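Local coordinates for protein oxidized polyvinyl alcohol hydrolase (Pseudomonas sp. VM15C, PDB 3WWC) that hydrolyses beta-diketones such as 4,6-nonanedione and carries out the second step of polyvinyl alcohol breakdown by cleaving the oxidized polymer, at residues A[242-254]-A[313-327]. The protein carries 1 engineered substitution. Numbering follows the deposited sequence.
Sequences AKVGPLIVMTVWG and FNRWALDTLASHPKG
Met-250, Ile-248 and Val-252 extend from strand 247-253 toward the helix that ends in segment 313-327; the short axes run nearly antiparallel, at 157° and 8.9 Å apart, as in alpha/beta folds, where helices run back against the parallel strands they cover. Met-250 and Ile-248 carry most of the apolar contact. The chain of Met-250 is extended through chi1 and chi2 and bends at chi3 (-75°), which lays CE against Thr-320 CG2 and the Trp-316 ring. There CE comes to 3.5 Å from Trp-316 CZ3. The sulfur makes an oblique Met-aromatic contact, 4.6 Å from SD to the centroid of the six-membered ring of Trp-316, and also meets Ala-317 CB. Ile-248 divides its branches: CG1 packs on Leu-321 CD2 at 3.9 Å, CD1 reaches the CB of His-324, and CG2 lies against the carbonyl oxygens of Leu-321 and His-324. Farther along the strand, Val-252 CG2 meets Phe-313 CZ at 4.0 Å.

Polar bonding across the interface occurs beyond the helix. Lys-326 donates from NZ to Pro-246 O at 2.7 Å, with the donor tilted 24° from the carbonyl plane. The chain bends only at its last torsion, which directs the ammonium group to this oxygen. Ser-191 O and Trp-194 O also accept from NZ, so three backbone carbonyls hold it. Within the helix, Thr-320 OG1 bonds to Trp-316 O at 2.7 Å and lies above one face of the Trp-316 ring, toward its rim. Thr-320 N reaches the same oxygen from the opposite face of its carbonyl plane.

The strand lies between strands 196-200 and 292-298 in the central sheet of this alpha/beta-hydrolase-like fold, with helix 275-288 touching Val-249 and Thr-251. The contact is therefore an apolar helix-on-sheet interface with its one cross-segment hydrogen bond at the end where Lys-326 lies, its positive charge probably stabilised by the three carbonyl oxygens it bonds.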
loop_
_atom_site.group_PDB
_atom_site.type_symbol
_atom_site.label_atom_id
_atom_site.label_comp_id
_atom_site.label_asym_id
_atom_site.label_seq_id
_atom_site.Cartn_x
_atom_site.Cartn_y
_atom_site.Cartn_z
ATOM N N ALA A 242 -6.030 9.555 15.949
ATOM C CA ALA A 242 -7.392 9.414 16.461
ATOM C C ALA A 242 -8.374 9.593 15.319
ATOM O O ALA A 242 -9.471 8.988 15.311
ATOM C CB ALA A 242 -7.655 10.476 17.541
ATOM N N LYS A 243 -7.992 10.439 14.373
ATOM C CA LYS A 243 -8.848 10.696 13.217
ATOM C C LYS A 243 -8.051 10.910 11.953
ATOM O O LYS A 243 -7.029 11.626 11.937
ATOM C CB LYS A 243 -9.736 11.911 13.429
ATOM C CG LYS A 243 -10.884 11.910 12.426
ATOM C CD LYS A 243 -11.934 12.957 12.691
ATOM C CE LYS A 243 -13.053 12.772 11.672
ATOM N NZ LYS A 243 -14.174 13.745 11.925
ATOM N N VAL A 244 -8.476 10.244 10.891
ATOM C CA VAL A 244 -7.798 10.421 9.609
ATOM C C VAL A 244 -8.733 11.125 8.659
ATOM O O VAL A 244 -9.947 11.209 8.877
ATOM C CB VAL A 244 -7.296 9.048 8.959
ATOM C CG1 VAL A 244 -6.308 8.390 9.881
ATOM C CG2 VAL A 244 -8.443 8.116 8.618
ATOM N N GLY A 245 -8.134 11.696 7.624
ATOM C CA GLY A 245 -8.851 12.364 6.553
ATOM C C GLY A 245 -9.760 11.376 5.809
ATOM O O GLY A 245 -9.655 10.141 5.982
ATOM N N PRO A 246 -10.621 11.862 4.926
ATOM C CA PRO A 246 -11.563 11.028 4.185
ATOM C C PRO A 246 -10.893 10.095 3.189
ATOM O O PRO A 246 -10.138 10.556 2.317
ATOM C CB PRO A 246 -12.446 12.041 3.481
ATOM C CG PRO A 246 -12.236 13.267 4.190
ATOM C CD PRO A 246 -10.844 13.291 4.650
ATOM N N LEU A 247 -11.194 8.798 3.287
ATOM C CA LEU A 247 -10.586 7.788 2.442
ATOM C C LEU A 247 -11.535 6.667 2.118
ATOM O O LEU A 247 -12.553 6.485 2.782
ATOM C CB LEU A 247 -9.436 7.076 3.206
ATOM C CG LEU A 247 -8.255 7.923 3.688
ATOM C CD1 LEU A 247 -7.403 7.061 4.665
ATOM C CD2 LEU A 247 -7.400 8.411 2.511
ATOM N N ILE A 248 -11.161 5.907 1.091
ATOM C CA ILE A 248 -11.742 4.603 0.874
ATOM C C ILE A 248 -10.531 3.651 0.857
ATOM O O ILE A 248 -9.545 3.890 0.158
ATOM C CB ILE A 248 -12.607 4.463 -0.380
ATOM C CG1 ILE A 248 -12.975 2.983 -0.544
ATOM C CG2 ILE A 248 -11.905 5.035 -1.641
ATOM C CD1 ILE A 248 -14.136 2.761 -1.544
ATOM N N VAL A 249 -10.569 2.620 1.693
ATOM C CA VAL A 249 -9.458 1.676 1.774
ATOM C C VAL A 249 -9.976 0.292 1.527
ATOM O O VAL A 249 -10.966 -0.146 2.151
ATOM C CB VAL A 249 -8.792 1.725 3.161
ATOM C CG1 VAL A 249 -7.601 0.756 3.223
ATOM C CG2 VAL A 249 -8.332 3.175 3.468
ATOM N N MET A 250 -9.316 -0.417 0.628
ATOM C CA MET A 250 -9.688 -1.807 0.303
ATOM C C MET A 250 -8.504 -2.697 0.687
ATOM O O MET A 250 -7.461 -2.659 0.034
ATOM C CB MET A 250 -9.973 -1.944 -1.190
ATOM C CG MET A 250 -10.464 -3.371 -1.500
ATOM S SD MET A 250 -10.806 -3.589 -3.306
ATOM C CE MET A 250 -12.326 -2.689 -3.434
ATOM N N THR A 251 -8.680 -3.463 1.757
ATOM C CA THR A 251 -7.620 -4.360 2.247
ATOM C C THR A 251 -7.874 -5.752 1.721
ATOM O O THR A 251 -9.008 -6.242 1.815
ATOM C CB THR A 251 -7.622 -4.403 3.747
ATOM O OG1 THR A 251 -7.420 -3.072 4.270
ATOM C CG2 THR A 251 -6.507 -5.328 4.255
ATOM N N VAL A 252 -6.860 -6.401 1.167
ATOM C CA VAL A 252 -7.047 -7.756 0.585
ATOM C C VAL A 252 -6.175 -8.789 1.297
ATOM O O VAL A 252 -4.957 -8.565 1.502
ATOM C CB VAL A 252 -6.645 -7.748 -0.891
ATOM C CG1 VAL A 252 -6.887 -9.136 -1.521
ATOM C CG2 VAL A 252 -7.460 -6.673 -1.647
ATOM N N TRP A 253 -6.819 -9.886 1.702
ATOM C CA TRP A 253 -6.146 -11.033 2.339
ATOM C C TRP A 253 -6.212 -12.181 1.341
ATOM O O TRP A 253 -7.274 -12.441 0.769
ATOM C CB TRP A 253 -6.897 -11.433 3.623
ATOM C CG TRP A 253 -6.344 -12.649 4.277
ATOM C CD1 TRP A 253 -5.063 -12.801 4.755
ATOM C CD2 TRP A 253 -7.053 -13.850 4.636
ATOM N NE1 TRP A 253 -4.943 -14.007 5.400
ATOM C CE2 TRP A 253 -6.152 -14.669 5.336
ATOM C CE3 TRP A 253 -8.368 -14.308 4.431
ATOM C CZ2 TRP A 253 -6.518 -15.934 5.845
ATOM C CZ3 TRP A 253 -8.727 -15.559 4.946
ATOM C CH2 TRP A 253 -7.802 -16.350 5.639
ATOM N N GLY A 254 -5.085 -12.887 1.178
ATOM C CA GLY A 254 -4.969 -13.964 0.201
ATOM C C GLY A 254 -5.282 -15.357 0.712
ATOM O O GLY A 254 -4.971 -16.358 0.023
ATOM N N PHE A 313 -9.940 -8.148 -11.559
ATOM C CA PHE A 313 -9.827 -7.658 -10.192
ATOM C C PHE A 313 -9.267 -6.242 -10.147
ATOM O O PHE A 313 -9.800 -5.378 -9.459
ATOM C CB PHE A 313 -8.930 -8.574 -9.330
ATOM C CG PHE A 313 -8.722 -8.021 -7.967
ATOM C CD1 PHE A 313 -9.713 -8.174 -7.007
ATOM C CD2 PHE A 313 -7.572 -7.269 -7.690
ATOM C CE1 PHE A 313 -9.580 -7.574 -5.737
ATOM C CE2 PHE A 313 -7.438 -6.659 -6.414
ATOM C CZ PHE A 313 -8.441 -6.825 -5.473
ATOM N N ASN A 314 -8.206 -5.970 -10.904
ATOM C CA ASN A 314 -7.606 -4.649 -10.910
ATOM C C ASN A 314 -8.622 -3.613 -11.350
ATOM O O ASN A 314 -8.718 -2.529 -10.759
ATOM C CB ASN A 314 -6.386 -4.547 -11.837
ATOM C CG ASN A 314 -5.179 -5.340 -11.361
ATOM O OD1 ASN A 314 -5.194 -5.939 -10.290
ATOM N ND2 ASN A 314 -4.105 -5.324 -12.178
ATOM N N ARG A 315 -9.402 -3.933 -12.390
ATOM C CA ARG A 315 -10.383 -2.947 -12.894
ATOM C C ARG A 315 -11.467 -2.745 -11.855
ATOM O O ARG A 315 -11.867 -1.602 -11.559
ATOM C CB ARG A 315 -11.068 -3.471 -14.167
ATOM C CG ARG A 315 -10.171 -3.493 -15.376
ATOM C CD ARG A 315 -10.991 -3.875 -16.669
ATOM N NE ARG A 315 -11.433 -5.261 -16.714
ATOM C CZ ARG A 315 -10.742 -6.263 -17.269
ATOM N NH1 ARG A 315 -9.533 -6.056 -17.808
ATOM N NH2 ARG A 315 -11.331 -7.435 -17.351
ATOM N N TRP A 316 -11.966 -3.838 -11.277
ATOM C CA TRP A 316 -13.029 -3.750 -10.256
ATOM C C TRP A 316 -12.541 -2.974 -9.032
ATOM O O TRP A 316 -13.248 -2.081 -8.503
ATOM C CB TRP A 316 -13.482 -5.157 -9.823
ATOM C CG TRP A 316 -14.470 -5.119 -8.698
ATOM C CD1 TRP A 316 -15.816 -4.821 -8.789
ATOM C CD2 TRP A 316 -14.186 -5.247 -7.305
ATOM N NE1 TRP A 316 -16.376 -4.762 -7.531
ATOM C CE2 TRP A 316 -15.399 -5.008 -6.601
ATOM C CE3 TRP A 316 -13.034 -5.536 -6.571
ATOM C CZ2 TRP A 316 -15.473 -5.045 -5.215
ATOM C CZ3 TRP A 316 -13.115 -5.574 -5.190
ATOM C CH2 TRP A 316 -14.333 -5.328 -4.529
ATOM N N ALA A 317 -11.328 -3.291 -8.577
ATOM C CA ALA A 317 -10.839 -2.605 -7.364
ATOM C C ALA A 317 -10.620 -1.125 -7.600
ATOM O O ALA A 317 -11.082 -0.306 -6.795
ATOM C CB ALA A 317 -9.502 -3.289 -6.878
ATOM N N LEU A 318 -9.948 -0.738 -8.695
ATOM C CA LEU A 318 -9.714 0.681 -8.918
ATOM C C LEU A 318 -10.989 1.425 -9.195
ATOM O O LEU A 318 -11.157 2.521 -8.675
ATOM C CB LEU A 318 -8.684 0.894 -10.045
ATOM C CG LEU A 318 -7.219 1.165 -9.558
ATOM C CD1 LEU A 318 -7.062 2.453 -8.746
ATOM C CD2 LEU A 318 -6.779 -0.042 -8.751
ATOM N N ASP A 319 -11.911 0.837 -9.940
ATOM C CA ASP A 319 -13.164 1.539 -10.191
ATOM C C ASP A 319 -13.989 1.649 -8.927
ATOM O O ASP A 319 -14.757 2.619 -8.782
ATOM C CB ASP A 319 -13.971 0.833 -11.288
ATOM C CG ASP A 319 -13.301 0.915 -12.645
ATOM O OD1 ASP A 319 -12.315 1.642 -12.819
ATOM O OD2 ASP A 319 -13.758 0.207 -13.584
ATOM N N THR A 320 -13.861 0.696 -7.991
ATOM C CA THR A 320 -14.565 0.771 -6.705
ATOM C C THR A 320 -13.968 1.920 -5.900
ATOM O O THR A 320 -14.708 2.762 -5.330
ATOM C CB THR A 320 -14.386 -0.522 -5.934
ATOM O OG1 THR A 320 -15.108 -1.579 -6.613
ATOM C CG2 THR A 320 -14.940 -0.372 -4.501
ATOM N N LEU A 321 -12.629 2.022 -5.849
ATOM C CA LEU A 321 -12.039 3.154 -5.128
ATOM C C LEU A 321 -12.483 4.496 -5.779
ATOM O O LEU A 321 -12.878 5.439 -5.069
ATOM C CB LEU A 321 -10.483 3.091 -5.161
ATOM C CG LEU A 321 -9.862 1.843 -4.543
ATOM C CD1 LEU A 321 -8.338 2.016 -4.658
ATOM C CD2 LEU A 321 -10.235 1.690 -3.073
ATOM N N ALA A 322 -12.464 4.568 -7.107
ATOM C CA ALA A 322 -12.835 5.817 -7.814
ATOM C C ALA A 322 -14.311 6.191 -7.627
ATOM O O ALA A 322 -14.684 7.343 -7.817
ATOM C CB ALA A 322 -12.494 5.662 -9.340
ATOM N N SER A 323 -15.116 5.230 -7.217
ATOM C CA SER A 323 -16.539 5.537 -6.941
ATOM C C SER A 323 -16.712 6.322 -5.656
ATOM O O SER A 323 -17.836 6.746 -5.311
ATOM C CB SER A 323 -17.353 4.238 -6.873
ATOM O OG SER A 323 -17.189 3.520 -5.654
ATOM N N HIS A 324 -15.641 6.485 -4.902
ATOM C CA HIS A 324 -15.710 7.219 -3.645
ATOM C C HIS A 324 -14.641 8.295 -3.674
ATOM O O HIS A 324 -13.613 8.182 -3.002
ATOM C CB HIS A 324 -15.472 6.263 -2.486
ATOM C CG HIS A 324 -15.924 6.816 -1.174
ATOM N ND1 HIS A 324 -17.264 6.973 -0.887
ATOM C CD2 HIS A 324 -15.240 7.328 -0.125
ATOM C CE1 HIS A 324 -17.382 7.567 0.288
ATOM N NE2 HIS A 324 -16.180 7.792 0.777
ATOM N N PRO A 325 -14.865 9.376 -4.443
ATOM C CA PRO A 325 -13.881 10.448 -4.520
ATOM C C PRO A 325 -13.727 11.106 -3.136
ATOM O O PRO A 325 -14.662 11.130 -2.323
ATOM C CB PRO A 325 -14.431 11.378 -5.613
ATOM C CG PRO A 325 -15.939 11.148 -5.532
ATOM C CD PRO A 325 -16.056 9.641 -5.276
ATOM N N LYS A 326 -12.549 11.653 -2.872
ATOM C CA LYS A 326 -12.227 12.192 -1.579
ATOM C C LYS A 326 -13.250 13.195 -1.063
ATOM O O LYS A 326 -13.584 14.153 -1.756
ATOM C CB LYS A 326 -10.849 12.837 -1.623
ATOM C CG LYS A 326 -10.301 13.032 -0.205
ATOM C CD LYS A 326 -8.908 13.529 -0.233
ATOM C CE LYS A 326 -8.293 13.613 1.138
ATOM N NZ LYS A 326 -8.133 12.273 1.847
ATOM N N GLY A 327 -13.774 12.904 0.114
ATOM C CA GLY A 327 -14.758 13.804 0.752
ATOM C C GLY A 327 -16.179 13.366 0.538
ATOM O O GLY A 327 -17.099 14.027 1.035
#